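Local coordinates for aminotransferase, class V family protein (Trichomonas vaginalis, PDB 5F8V) that probably catalyses the pyridoxal-phosphate-dependent exchange of an amino group between O-phospho-L-serine and 2-oxoglutarate, a step of L-serine biosynthesis, at residues R302-F307 and R346-N351; Y7-G12 and L334-H339; L18-R23 and F258-E263. All coordinates share one frame; numbering follows the deposited sequence.

Interaction 1 (R302-F307 and R346-N351); sequences RMNMPF and RASCYN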
ATOM      1  N   ARG A 302      26.540   2.355  -6.256  1.00 14.52           N
ATOM      2  CA  ARG A 302      26.953   1.613  -5.073  1.00 15.32           C
ATOM      3  C   ARG A 302      25.942   0.522  -4.736  1.00 15.92           C
ATOM      4  O   ARG A 302      26.276  -0.397  -4.007  1.00 17.47           O
ATOM      5  CB  ARG A 302      27.089   2.531  -3.850  1.00 15.14           C
ATOM      6  CG  ARG A 302      28.108   3.661  -3.983  1.00 15.37           C
ATOM      7  CD  ARG A 302      27.838   4.806  -3.004  1.00 15.21           C
ATOM      8  NE  ARG A 302      26.450   5.254  -3.128  1.00 14.72           N
ATOM      9  CZ  ARG A 302      25.513   5.203  -2.179  1.00 14.84           C
ATOM     10  NH1 ARG A 302      25.792   4.817  -0.934  1.00 15.00           N
ATOM     11  NH2 ARG A 302      24.270   5.589  -2.479  1.00 14.53           N
ATOM     12  N   MET A 303      24.709   0.651  -5.229  1.00 17.03           N
ATOM     13  CA  MET A 303      23.577  -0.179  -4.816  1.00 17.28           C
ATOM     14  C   MET A 303      23.285  -1.336  -5.772  1.00 17.59           C
ATOM     15  O   MET A 303      22.864  -2.401  -5.335  1.00 17.69           O
ATOM     16  CB  MET A 303      22.313   0.680  -4.704  1.00 17.93           C
ATOM     17  CG  MET A 303      22.367   1.830  -3.699  1.00 18.58           C
ATOM     18  SD  MET A 303      22.293   1.289  -1.970  1.00 20.27           S
ATOM     19  CE  MET A 303      24.040   1.236  -1.599  1.00 19.42           C
ATOM     20  N   ASN A 304      23.472  -1.114  -7.073  1.00 17.57           N
ATOM     21  CA  ASN A 304      23.157  -2.112  -8.093  1.00 17.19           C
ATOM     22  C   ASN A 304      24.321  -2.214  -9.065  1.00 18.08           C
ATOM     23  O   ASN A 304      24.688  -1.230  -9.712  1.00 18.82           O
ATOM     24  CB  ASN A 304      21.872  -1.735  -8.830  1.00 16.20           C
ATOM     25  CG  ASN A 304      20.711  -1.457  -7.886  1.00 15.74           C
ATOM     26  OD1 ASN A 304      20.499  -0.310  -7.476  1.00 14.48           O
ATOM     27  ND2 ASN A 304      19.979  -2.513  -7.495  1.00 15.29           N
ATOM     28  N   MET A 305      24.908  -3.403  -9.151  1.00 18.22           N
ATOM     29  CA  MET A 305      26.121  -3.628  -9.909  1.00 18.79           C
ATOM     30  C   MET A 305      25.835  -4.653 -10.989  1.00 18.37           C
ATOM     31  O   MET A 305      26.059  -5.840 -10.768  1.00 17.15           O
ATOM     32  CB  MET A 305      27.223  -4.128  -8.968  1.00 20.03           C
ATOM     33  CG  MET A 305      27.769  -3.027  -8.078  1.00 21.18           C
ATOM     34  SD  MET A 305      27.945  -3.445  -6.353  1.00 23.53           S
ATOM     35  CE  MET A 305      26.318  -3.077  -5.713  1.00 23.49           C
ATOM     36  N   PRO A 306      25.314  -4.202 -12.154  1.00 18.18           N
ATOM     37  CA  PRO A 306      25.190  -5.147 -13.260  1.00 18.12           C
ATOM     38  C   PRO A 306      26.561  -5.566 -13.773  1.00 17.95           C
ATOM     39  O   PRO A 306      27.549  -4.839 -13.617  1.00 17.24           O
ATOM     40  CB  PRO A 306      24.398  -4.383 -14.333  1.00 18.48           C
ATOM     41  CG  PRO A 306      24.437  -2.953 -13.935  1.00 18.32           C
ATOM     42  CD  PRO A 306      24.765  -2.874 -12.476  1.00 18.11           C
ATOM     43  N   PHE A 307      26.617  -6.768 -14.325  1.00 18.37           N
ATOM     44  CA  PHE A 307      27.803  -7.247 -15.026  1.00 18.30           C
ATOM     45  C   PHE A 307      27.414  -8.392 -15.945  1.00 18.30           C
ATOM     46  O   PHE A 307      26.382  -9.031 -15.760  1.00 18.22           O
ATOM     47  CB  PHE A 307      28.938  -7.631 -14.061  1.00 18.30           C
ATOM     48  CG  PHE A 307      28.586  -8.700 -13.057  1.00 18.74           C
ATOM     49  CD1 PHE A 307      27.893  -8.387 -11.891  1.00 18.38           C
ATOM     50  CD2 PHE A 307      29.008 -10.015 -13.243  1.00 18.68           C
ATOM     51  CE1 PHE A 307      27.602  -9.362 -10.951  1.00 18.65           C
ATOM     52  CE2 PHE A 307      28.713 -11.001 -12.310  1.00 18.33           C
ATOM     53  CZ  PHE A 307      28.018 -10.677 -11.157  1.00 18.72           C
ATOM     54  N   ARG A 346      23.438  -9.258 -12.010  1.00 16.80           N
ATOM     55  CA  ARG A 346      23.374  -8.038 -11.202  1.00 16.33           C
ATOM     56  C   ARG A 346      23.443  -8.350  -9.713  1.00 15.78           C
ATOM     57  O   ARG A 346      22.609  -9.097  -9.192  1.00 15.20           O
ATOM     58  CB  ARG A 346      22.089  -7.262 -11.526  1.00 16.66           C
ATOM     59  CG  ARG A 346      21.949  -5.903 -10.834  1.00 16.99           C
ATOM     60  CD  ARG A 346      20.626  -5.202 -11.153  1.00 17.00           C
ATOM     61  NE  ARG A 346      19.470  -6.086 -11.001  1.00 17.36           N
ATOM     62  CZ  ARG A 346      18.196  -5.727 -11.152  1.00 17.94           C
ATOM     63  NH1 ARG A 346      17.849  -4.467 -11.417  1.00 18.47           N
ATOM     64  NH2 ARG A 346      17.246  -6.644 -11.003  1.00 18.11           N
ATOM     65  N   ALA A 347      24.442  -7.785  -9.035  1.00 15.17           N
ATOM     66  CA  ALA A 347      24.478  -7.807  -7.575  1.00 15.01           C
ATOM     67  C   ALA A 347      23.802  -6.538  -7.088  1.00 14.74           C
ATOM     68  O   ALA A 347      24.269  -5.433  -7.382  1.00 14.30           O
ATOM     69  CB  ALA A 347      25.908  -7.859  -7.072  1.00 15.02           C
ATOM     70  N   SER A 348      22.689  -6.702  -6.378  1.00 14.88           N
ATOM     71  CA  SER A 348      22.030  -5.605  -5.677  1.00 14.72           C
ATOM     72  C   SER A 348      22.402  -5.737  -4.206  1.00 15.24           C
ATOM     73  O   SER A 348      22.172  -6.789  -3.613  1.00 14.98           O
ATOM     74  CB  SER A 348      20.516  -5.668  -5.879  1.00 14.44           C
ATOM     75  OG  SER A 348      20.178  -5.552  -7.247  1.00 13.80           O
ATOM     76  N   CYS A 349      23.018  -4.688  -3.649  1.00 16.08           N
ATOM     77  CA  CYS A 349      23.583  -4.691  -2.291  1.00 16.73           C
ATOM     78  C   CYS A 349      23.201  -3.406  -1.569  1.00 16.74           C
ATOM     79  O   CYS A 349      23.921  -2.408  -1.609  1.00 16.47           O
ATOM     80  CB  CYS A 349      25.112  -4.807  -2.325  1.00 17.74           C
ATOM     81  SG  CYS A 349      25.740  -6.242  -3.230  1.00 19.50           S
ATOM     82  N   TYR A 350      22.049  -3.440  -0.913  1.00 16.22           N
ATOM     83  CA  TYR A 350      21.545  -2.277  -0.201  1.00 16.41           C
ATOM     84  C   TYR A 350      22.164  -2.258   1.192  1.00 15.91           C
ATOM     85  O   TYR A 350      23.072  -3.044   1.475  1.00 15.42           O
ATOM     86  CB  TYR A 350      20.019  -2.319  -0.171  1.00 16.28           C
ATOM     87  CG  TYR A 350      19.406  -2.391  -1.551  1.00 16.50           C
ATOM     88  CD1 TYR A 350      19.439  -1.289  -2.396  1.00 16.45           C
ATOM     89  CD2 TYR A 350      18.795  -3.559  -2.013  1.00 16.38           C
ATOM     90  CE1 TYR A 350      18.881  -1.338  -3.664  1.00 16.26           C
ATOM     91  CE2 TYR A 350      18.239  -3.620  -3.282  1.00 16.30           C
ATOM     92  CZ  TYR A 350      18.277  -2.500  -4.100  1.00 16.18           C
ATOM     93  OH  TYR A 350      17.729  -2.525  -5.363  1.00 15.98           O
ATOM     94  N   ASN A 351      21.695  -1.348   2.045  1.00 15.79           N
ATOM     95  CA  ASN A 351      22.214  -1.198   3.411  1.00 15.65           C
ATOM     96  C   ASN A 351      22.374  -2.524   4.143  1.00 15.41           C
ATOM     97  O   ASN A 351      23.448  -2.831   4.666  1.00 15.11           O
ATOM     98  CB  ASN A 351      21.300  -0.268   4.230  1.00 15.86           C
ATOM     99  CG  ASN A 351      21.390   1.194   3.801  1.00 16.25           C
ATOM    100  OD1 ASN A 351      22.238   1.581   2.983  1.00 16.15           O
ATOM    101  ND2 ASN A 351      20.497   2.017   4.349  1.00 16.66           N
TER

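Interaction 2 (Y7-G12 and L334-H339); sequences YNFSAG and LTLKGH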
ATOM      1  N   TYR A   7      22.213 -15.782   1.065  1.00 17.26           N
ATOM      2  CA  TYR A   7      22.786 -14.529   0.593  1.00 16.83           C
ATOM      3  C   TYR A   7      21.875 -13.972  -0.495  1.00 16.63           C
ATOM      4  O   TYR A   7      21.854 -14.475  -1.618  1.00 17.85           O
ATOM      5  CB  TYR A   7      24.195 -14.749   0.055  1.00 16.73           C
ATOM      6  CG  TYR A   7      25.181 -15.275   1.069  1.00 16.71           C
ATOM      7  CD1 TYR A   7      25.272 -14.715   2.353  1.00 16.87           C
ATOM      8  CD2 TYR A   7      26.052 -16.317   0.745  1.00 16.54           C
ATOM      9  CE1 TYR A   7      26.195 -15.180   3.276  1.00 16.62           C
ATOM     10  CE2 TYR A   7      26.978 -16.789   1.668  1.00 16.75           C
ATOM     11  CZ  TYR A   7      27.043 -16.216   2.928  1.00 16.51           C
ATOM     12  OH  TYR A   7      27.952 -16.661   3.838  1.00 16.52           O
ATOM     13  N   ASN A   8      21.134 -12.925  -0.152  1.00 15.65           N
ATOM     14  CA  ASN A   8      20.020 -12.441  -0.946  1.00 15.06           C
ATOM     15  C   ASN A   8      20.388 -11.165  -1.713  1.00 14.90           C
ATOM     16  O   ASN A   8      20.533 -10.097  -1.119  1.00 14.78           O
ATOM     17  CB  ASN A   8      18.836 -12.193  -0.007  1.00 14.98           C
ATOM     18  CG  ASN A   8      17.577 -11.750  -0.728  1.00 14.58           C
ATOM     19  OD1 ASN A   8      17.472 -11.823  -1.947  1.00 14.43           O
ATOM     20  ND2 ASN A   8      16.610 -11.284   0.041  1.00 14.32           N
ATOM     21  N   PHE A   9      20.528 -11.289  -3.034  1.00 14.11           N
ATOM     22  CA  PHE A   9      20.847 -10.151  -3.886  1.00 13.94           C
ATOM     23  C   PHE A   9      19.644  -9.641  -4.688  1.00 13.80           C
ATOM     24  O   PHE A   9      19.821  -9.026  -5.725  1.00 13.66           O
ATOM     25  CB  PHE A   9      22.013 -10.517  -4.802  1.00 13.79           C
ATOM     26  CG  PHE A   9      23.294 -10.774  -4.071  1.00 13.74           C
ATOM     27  CD1 PHE A   9      24.116  -9.717  -3.696  1.00 13.82           C
ATOM     28  CD2 PHE A   9      23.683 -12.064  -3.756  1.00 13.67           C
ATOM     29  CE1 PHE A   9      25.304  -9.949  -3.010  1.00 14.05           C
ATOM     30  CE2 PHE A   9      24.868 -12.302  -3.077  1.00 13.79           C
ATOM     31  CZ  PHE A   9      25.688 -11.244  -2.711  1.00 13.73           C
ATOM     32  N   SER A  10      18.421  -9.864  -4.199  1.00 14.26           N
ATOM     33  CA  SER A  10      17.238  -9.394  -4.903  1.00 14.63           C
ATOM     34  C   SER A  10      17.232  -7.874  -5.006  1.00 14.82           C
ATOM     35  O   SER A  10      17.520  -7.182  -4.034  1.00 14.66           O
ATOM     36  CB  SER A  10      15.953  -9.845  -4.223  1.00 14.94           C
ATOM     37  OG  SER A  10      14.839  -9.279  -4.895  1.00 15.16           O
ATOM     38  N   ALA A  11      16.884  -7.383  -6.190  1.00 15.46           N
ATOM     39  CA  ALA A  11      16.815  -5.957  -6.465  1.00 15.74           C
ATOM     40  C   ALA A  11      15.631  -5.280  -5.777  1.00 15.69           C
ATOM     41  O   ALA A  11      15.655  -4.076  -5.585  1.00 15.89           O
ATOM     42  CB  ALA A  11      16.751  -5.716  -7.968  1.00 15.63           C
ATOM     43  N   GLY A  12      14.597  -6.034  -5.424  1.00 16.20           N
ATOM     44  CA  GLY A  12      13.390  -5.446  -4.821  1.00 15.98           C
ATOM     45  C   GLY A  12      12.161  -6.343  -4.937  1.00 16.04           C
ATOM     46  O   GLY A  12      11.807  -6.713  -6.054  1.00 17.31           O
ATOM     47  N   LEU A 334      21.622 -15.863  -4.142  1.00 20.56           N
ATOM     48  CA  LEU A 334      20.320 -15.862  -4.810  1.00 20.79           C
ATOM     49  C   LEU A 334      20.002 -14.551  -5.530  1.00 21.16           C
ATOM     50  O   LEU A 334      20.329 -13.467  -5.043  1.00 20.14           O
ATOM     51  CB  LEU A 334      19.216 -16.160  -3.791  1.00 20.69           C
ATOM     52  CG  LEU A 334      19.320 -17.514  -3.061  1.00 20.64           C
ATOM     53  CD1 LEU A 334      18.166 -17.670  -2.083  1.00 20.52           C
ATOM     54  CD2 LEU A 334      19.346 -18.676  -4.040  1.00 20.12           C
ATOM     55  N   THR A 335      19.343 -14.692  -6.681  1.00 21.86           N
ATOM     56  CA  THR A 335      18.848 -13.582  -7.510  1.00 22.01           C
ATOM     57  C   THR A 335      19.984 -12.705  -8.042  1.00 22.66           C
ATOM     58  O   THR A 335      19.933 -11.471  -8.014  1.00 22.16           O
ATOM     59  CB  THR A 335      17.758 -12.766  -6.779  1.00 22.20           C
ATOM     60  OG1 THR A 335      16.841 -13.665  -6.150  1.00 21.63           O
ATOM     61  CG2 THR A 335      16.967 -11.869  -7.758  1.00 22.09           C
ATOM     62  N   LEU A 336      21.016 -13.380  -8.537  1.00 23.35           N
ATOM     63  CA  LEU A 336      22.074 -12.728  -9.296  1.00 23.93           C
ATOM     64  C   LEU A 336      21.718 -12.641 -10.776  1.00 24.44           C
ATOM     65  O   LEU A 336      22.464 -12.060 -11.548  1.00 24.19           O
ATOM     66  CB  LEU A 336      23.411 -13.441  -9.068  1.00 24.36           C
ATOM     67  CG  LEU A 336      24.013 -13.009  -7.724  1.00 24.39           C
ATOM     68  CD1 LEU A 336      24.867 -14.087  -7.120  1.00 25.10           C
ATOM     69  CD2 LEU A 336      24.810 -11.718  -7.868  1.00 24.91           C
ATOM     70  N   LYS A 337      20.574 -13.211 -11.163  1.00 26.13           N
ATOM     71  CA  LYS A 337      20.024 -13.057 -12.506  1.00 26.72           C
ATOM     72  C   LYS A 337      19.654 -11.594 -12.744  1.00 26.40           C
ATOM     73  O   LYS A 337      18.895 -11.014 -11.966  1.00 25.21           O
ATOM     74  CB  LYS A 337      18.785 -13.942 -12.656  1.00 28.50           C
ATOM     75  CG  LYS A 337      18.153 -13.949 -14.035  1.00 30.37           C
ATOM     76  CD  LYS A 337      17.088 -15.031 -14.135  1.00 32.20           C
ATOM     77  CE  LYS A 337      16.742 -15.352 -15.581  1.00 33.36           C
ATOM     78  NZ  LYS A 337      15.854 -16.548 -15.652  1.00 34.01           N
ATOM     79  N   GLY A 338      20.197 -11.006 -13.807  1.00 26.32           N
ATOM     80  CA  GLY A 338      19.923  -9.610 -14.143  1.00 26.45           C
ATOM     81  C   GLY A 338      18.488  -9.428 -14.603  1.00 26.35           C
ATOM     82  O   GLY A 338      17.807 -10.410 -14.922  1.00 25.70           O
ATOM     83  N   HIS A 339      18.032  -8.175 -14.641  1.00 26.30           N
ATOM     84  CA  HIS A 339      16.685  -7.849 -15.134  1.00 26.78           C
ATOM     85  C   HIS A 339      16.495  -8.418 -16.542  1.00 26.52           C
ATOM     86  O   HIS A 339      17.428  -8.405 -17.352  1.00 26.14           O
ATOM     87  CB  HIS A 339      16.451  -6.326 -15.149  1.00 27.86           C
ATOM     88  CG  HIS A 339      15.005  -5.929 -15.193  1.00 28.35           C
ATOM     89  ND1 HIS A 339      14.208  -5.901 -14.067  1.00 29.13           N
ATOM     90  CD2 HIS A 339      14.219  -5.520 -16.217  1.00 28.91           C
ATOM     91  CE1 HIS A 339      12.992  -5.507 -14.398  1.00 29.14           C
ATOM     92  NE2 HIS A 339      12.974  -5.264 -15.696  1.00 29.59           N
TER

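Interaction 3 (L18-R23 and F258-E263); sequences LECLER and FKWIEE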
ATOM      1  N   LEU A  18      18.517  -8.649   9.887  1.00 18.94           N
ATOM      2  CA  LEU A  18      17.979  -9.794  10.634  1.00 19.85           C
ATOM      3  C   LEU A  18      17.456  -9.383  12.018  1.00 20.44           C
ATOM      4  O   LEU A  18      16.405  -9.861  12.450  1.00 21.21           O
ATOM      5  CB  LEU A  18      19.032 -10.904  10.762  1.00 20.15           C
ATOM      6  CG  LEU A  18      18.604 -12.226  11.410  1.00 20.30           C
ATOM      7  CD1 LEU A  18      17.368 -12.823  10.750  1.00 20.65           C
ATOM      8  CD2 LEU A  18      19.755 -13.218  11.374  1.00 20.69           C
ATOM      9  N   GLU A  19      18.176  -8.478  12.677  1.00 21.44           N
ATOM     10  CA  GLU A  19      17.761  -7.890  13.961  1.00 22.48           C
ATOM     11  C   GLU A  19      16.340  -7.323  13.890  1.00 20.75           C
ATOM     12  O   GLU A  19      15.564  -7.485  14.824  1.00 20.72           O
ATOM     13  CB  GLU A  19      18.695  -6.741  14.377  1.00 25.00           C
ATOM     14  CG  GLU A  19      20.154  -7.096  14.654  1.00 27.06           C
ATOM     15  CD  GLU A  19      21.049  -5.857  14.645  1.00 29.20           C
ATOM     16  OE1 GLU A  19      21.932  -5.748  13.760  1.00 29.65           O
ATOM     17  OE2 GLU A  19      20.848  -4.973  15.512  1.00 31.12           O
ATOM     18  N   CYS A  20      16.023  -6.637  12.795  1.00 18.77           N
ATOM     19  CA  CYS A  20      14.694  -6.070  12.597  1.00 17.95           C
ATOM     20  C   CYS A  20      13.635  -7.158  12.424  1.00 17.55           C
ATOM     21  O   CYS A  20      12.545  -7.062  12.984  1.00 17.38           O
ATOM     22  CB  CYS A  20      14.684  -5.105  11.414  1.00 17.55           C
ATOM     23  SG  CYS A  20      15.716  -3.643  11.669  1.00 17.43           S
ATOM     24  N   LEU A  21      13.967  -8.207  11.683  1.00 17.04           N
ATOM     25  CA  LEU A  21      13.059  -9.344  11.536  1.00 16.65           C
ATOM     26  C   LEU A  21      12.839 -10.031  12.895  1.00 17.38           C
ATOM     27  O   LEU A  21      11.705 -10.362  13.262  1.00 16.83           O
ATOM     28  CB  LEU A  21      13.589 -10.330  10.490  1.00 16.34           C
ATOM     29  CG  LEU A  21      13.760  -9.801   9.060  1.00 16.20           C
ATOM     30  CD1 LEU A  21      14.616 -10.743   8.227  1.00 16.49           C
ATOM     31  CD2 LEU A  21      12.416  -9.549   8.384  1.00 16.15           C
ATOM     32  N   GLU A  22      13.921 -10.212  13.653  1.00 18.79           N
ATOM     33  CA  GLU A  22      13.843 -10.843  14.979  1.00 19.47           C
ATOM     34  C   GLU A  22      13.048 -10.003  15.980  1.00 19.92           C
ATOM     35  O   GLU A  22      12.239 -10.545  16.729  1.00 19.90           O
ATOM     36  CB  GLU A  22      15.245 -11.137  15.517  1.00 20.40           C
ATOM     37  CG  GLU A  22      15.936 -12.242  14.734  1.00 21.38           C
ATOM     38  CD  GLU A  22      17.401 -12.423  15.078  1.00 22.87           C
ATOM     39  OE1 GLU A  22      18.039 -11.475  15.594  1.00 23.79           O
ATOM     40  OE2 GLU A  22      17.916 -13.529  14.805  1.00 23.57           O
ATOM     41  N   ARG A  23      13.285  -8.690  15.985  1.00 20.60           N
ATOM     42  CA  ARG A  23      12.519  -7.752  16.816  1.00 21.70           C
ATOM     43  C   ARG A  23      11.019  -7.804  16.482  1.00 21.05           C
ATOM     44  O   ARG A  23      10.184  -7.884  17.382  1.00 20.37           O
ATOM     45  CB  ARG A  23      13.051  -6.313  16.675  1.00 22.72           C
ATOM     46  CG  ARG A  23      14.383  -6.066  17.379  1.00 24.38           C
ATOM     47  CD  ARG A  23      15.149  -4.863  16.821  1.00 25.42           C
ATOM     48  NE  ARG A  23      16.521  -4.796  17.346  1.00 27.01           N
ATOM     49  CZ  ARG A  23      17.459  -3.918  16.975  1.00 27.80           C
ATOM     50  NH1 ARG A  23      17.219  -2.989  16.052  1.00 27.70           N
ATOM     51  NH2 ARG A  23      18.667  -3.973  17.533  1.00 29.02           N
ATOM     52  N   PHE A 258      14.930   2.324  10.574  1.00 13.40           N
ATOM     53  CA  PHE A 258      15.514   3.645  10.879  1.00 13.44           C
ATOM     54  C   PHE A 258      16.381   3.580  12.149  1.00 13.41           C
ATOM     55  O   PHE A 258      17.514   4.066  12.168  1.00 12.83           O
ATOM     56  CB  PHE A 258      14.441   4.738  11.029  1.00 13.61           C
ATOM     57  CG  PHE A 258      13.583   4.966   9.798  1.00 13.81           C
ATOM     58  CD1 PHE A 258      13.991   4.587   8.512  1.00 14.03           C
ATOM     59  CD2 PHE A 258      12.353   5.596   9.932  1.00 13.92           C
ATOM     60  CE1 PHE A 258      13.168   4.813   7.410  1.00 14.11           C
ATOM     61  CE2 PHE A 258      11.537   5.823   8.834  1.00 13.90           C
ATOM     62  CZ  PHE A 258      11.941   5.426   7.573  1.00 13.72           C
ATOM     63  N   LYS A 259      15.852   2.941  13.185  1.00 13.65           N
ATOM     64  CA  LYS A 259      16.599   2.729  14.427  1.00 13.80           C
ATOM     65  C   LYS A 259      17.873   1.936  14.137  1.00 13.68           C
ATOM     66  O   LYS A 259      18.956   2.306  14.573  1.00 13.78           O
ATOM     67  CB  LYS A 259      15.762   1.965  15.458  1.00 13.92           C
ATOM     68  CG  LYS A 259      14.507   2.666  15.953  1.00 14.01           C
ATOM     69  CD  LYS A 259      13.589   1.670  16.654  1.00 14.18           C
ATOM     70  CE  LYS A 259      12.291   2.307  17.094  1.00 14.53           C
ATOM     71  NZ  LYS A 259      11.286   1.298  17.535  1.00 14.62           N
ATOM     72  N   TRP A 260      17.742   0.847  13.389  1.00 13.76           N
ATOM     73  CA  TRP A 260      18.910   0.044  13.032  1.00 13.52           C
ATOM     74  C   TRP A 260      19.993   0.865  12.316  1.00 13.33           C
ATOM     75  O   TRP A 260      21.166   0.700  12.614  1.00 13.27           O
ATOM     76  CB  TRP A 260      18.509  -1.184  12.214  1.00 13.46           C
ATOM     77  CG  TRP A 260      19.661  -1.974  11.713  1.00 13.21           C
ATOM     78  CD1 TRP A 260      20.333  -2.972  12.368  1.00 13.43           C
ATOM     79  CD2 TRP A 260      20.275  -1.850  10.438  1.00 13.34           C
ATOM     80  NE1 TRP A 260      21.332  -3.470  11.569  1.00 13.11           N
ATOM     81  CE2 TRP A 260      21.315  -2.800  10.377  1.00 13.27           C
ATOM     82  CE3 TRP A 260      20.051  -1.020   9.335  1.00 13.81           C
ATOM     83  CZ2 TRP A 260      22.134  -2.938   9.260  1.00 13.71           C
ATOM     84  CZ3 TRP A 260      20.872  -1.164   8.210  1.00 13.77           C
ATOM     85  CH2 TRP A 260      21.893  -2.115   8.186  1.00 13.65           C
ATOM     86  N   ILE A 261      19.596   1.747  11.404  1.00 13.45           N
ATOM     87  CA  ILE A 261      20.539   2.632  10.716  1.00 13.98           C
ATOM     88  C   ILE A 261      21.236   3.570  11.705  1.00 14.56           C
ATOM     89  O   ILE A 261      22.441   3.791  11.600  1.00 13.86           O
ATOM     90  CB  ILE A 261      19.860   3.471   9.607  1.00 13.89           C
ATOM     91  CG1 ILE A 261      19.365   2.568   8.470  1.00 13.82           C
ATOM     92  CG2 ILE A 261      20.827   4.510   9.037  1.00 13.99           C
ATOM     93  CD1 ILE A 261      18.464   3.262   7.470  1.00 13.85           C
ATOM     94  N   GLU A 262      20.475   4.122  12.649  1.00 15.71           N
ATOM     95  CA  GLU A 262      21.064   4.990  13.684  1.00 16.80           C
ATOM     96  C   GLU A 262      22.077   4.226  14.534  1.00 17.13           C
ATOM     97  O   GLU A 262      23.156   4.751  14.833  1.00 17.19           O
ATOM     98  CB  GLU A 262      19.989   5.627  14.564  1.00 16.78           C
ATOM     99  CG  GLU A 262      19.169   6.668  13.829  1.00 16.73           C
ATOM    100  CD  GLU A 262      18.119   7.327  14.705  1.00 17.18           C
ATOM    101  OE1 GLU A 262      17.351   6.614  15.385  1.00 16.92           O
ATOM    102  OE2 GLU A 262      18.043   8.574  14.693  1.00 17.86           O
ATOM    103  N   GLU A 263      21.741   2.983  14.884  1.00 18.22           N
ATOM    104  CA  GLU A 263      22.625   2.112  15.676  1.00 18.91           C
ATOM    105  C   GLU A 263      23.971   1.869  14.982  1.00 18.71           C
ATOM    106  O   GLU A 263      25.003   1.763  15.653  1.00 18.25           O
ATOM    107  CB  GLU A 263      21.943   0.763  15.990  1.00 19.92           C
ATOM    108  CG  GLU A 263      20.788   0.859  16.983  1.00 21.60           C
ATOM    109  CD  GLU A 263      19.871  -0.361  17.015  1.00 22.59           C
ATOM    110  OE1 GLU A 263      20.259  -1.462  16.566  1.00 24.38           O
ATOM    111  OE2 GLU A 263      18.740  -0.218  17.519  1.00 24.04           O
TER

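Interaction 1 (R302-F307 and R346-N351)
M305 and A347 trade two backbone hydrogen bonds across the ladder, as an antiparallel hydrogen-bonded pair should: M305 N gives to A347 O at 2.8 Å, and A347 N returns a bond to M305 O at 3.1 Å. Past the end of the paired strands, C349 N still reaches M303 O at 2.8 Å. P306 faces R346 in a non-hydrogen-bonded pair, a place that suits proline because a backbone N-H there would point away from the neighbouring strand.

The side-chain hydrogen bonds lie on the face with N304 and S348. The N304 amide gives one hydrogen of ND2 to S348 OG at 3.1 Å and the other to Y350 OH at 3.1 Å. Both oxygens lie close to the amide plane, which is turned 73° from the phenol ring. N156 ND2 bonds N304 OD1, so partners at both ends fix the rotation of the amide; Y350 OH is itself bonded to A11 O.

This short two-stranded sheet belongs to the small C-terminal domain of the fold-type I aminotransferases. Just beyond it, Y350 touches N203 and N351 N bonds to N203 OD1, next to K202, the lysine that carries the cofactor.

Apolar contacts gather on the M305 and A347 face. Bends in the M305 chain (chi2 134°, chi3 -86°) fold CE back to 4.0 Å from C349 CB, while the F307 ring comes up beside A347, whose methyl meets L361 of helix 355-367. Beyond the paired residues, flexible methionine also suits position 303, where M303 SD lies 3.9 Å from Y350 CD1, an oblique Met-aromatic contact. On the N304 face, R346 CG lies by P306 N.

Interaction 2 (Y7-G12 and L334-H339)
L334 grips the chain on both sides of N8: its N donates to Y7 O at 2.9 Å in an almost perfectly straight bond (179° at the hydrogen), and its O accepts from F9 N at 3.0 Å. One residue serving the two neighbours of its partner is the signature of a parallel beta bridge, and here it joins the N-terminal strand 7-8 to strand 333-334.

Beside these bonds, F9 and L336 lie alongside each other and point the same way. The branched end of L336 suits the flat ring: its CD2 lies over one face, and its CG is 4.1 Å from F9 CD2. L334 O sits at the ring's edge, near its plane. T335 takes left-handed backbone angles (phi 63°), and its CG2 methyl packs 3.8 Å from S10 CA.

Turns within 7-12 hold the first of these segments in shape. N8 OD1 accepts from S10 N at 3.1 Å, making an Asx turn, and S10 OG accepts from G12 N at 3.3 Å, making an ST turn; S10 OG is also hydrogen-bonded to P13 O. G12 has backbone angles that suit a residue without a side chain. The other end of the N8 amide, ND2, bonds E40 O of the second subunit, and M36 of that subunit packs on both N8 and L334. A357 of helix 355-367 touches F9, and L361 of the same helix touches L336.

N8 therefore spends its amide on two tasks, its oxygen shaping the local turn and its nitrogen crossing the dimer interface, which would tie the shape of the N-terminal turn to the packing of the second subunit.

Interaction 3 (L18-R23 and F258-E263)
R23 meets E263 in a salt bridge at the edge of its guanidinium: E263 OE1 lies near the group's plane, 3.1 Å from R23 NH2, and is approached on its syn side. The two side chains come tip to tip, their planes 68° apart, with a weak bond from R23 NH1 to the same oxygen. Over the centre of one guanidinium face lies E19 CB.

The W260 indole has the E19 carboxylate at its edge; W260 NE1 gives a weak hydrogen bond to E19 OE1 at 3.2 Å. The torsion of W260, with CG anti to the backbone N (chi1 175°), carries the indole across the gap and presents its CD1-NE1 edge to E19. Small C20 fits where the helices come nearest, its SG 3.8 Å from W260 CB and obliquely placed to the ring.

The contact joins helix 18-26 to the end of helix 248-263; the axes of segments 18-23 and 258-263 approach to 10.4 Å, with 136° between their N-to-C directions.

E19, R23 and E263 form a salt-bridge network. E19 OE2 and E263 OE1 are only 3.7 Å apart; R23 NH2 pairs with both, though with E19 OE2 by charge alone, so the arginine should offset the repulsion between two carboxylates at the solvent-facing side of the contact.

In the fold
Interactions 1 and 2 lie side by side, their centres 9 Å apart, and their segments alternate along the chain: 7-12, 302-307, 334-339, 346-351. The N-terminal segment is thereby woven into the C-terminal region. Probable hydrogen bonds, Y350 OH to A11 O and R346 N to L336 O, join the two contacts directly, and helix 355-367 backs both. Interaction 3, nested within the loop closed by interaction 2, is more distant, about 21 Å from interaction 1 and 22 Å from interaction 2 between centres. Yet N351 packs against W260 and I261, linking it to interaction 1. Interactions 2 and 3 both touch the second subunit, so the chain's beginning lies along the dimer interface.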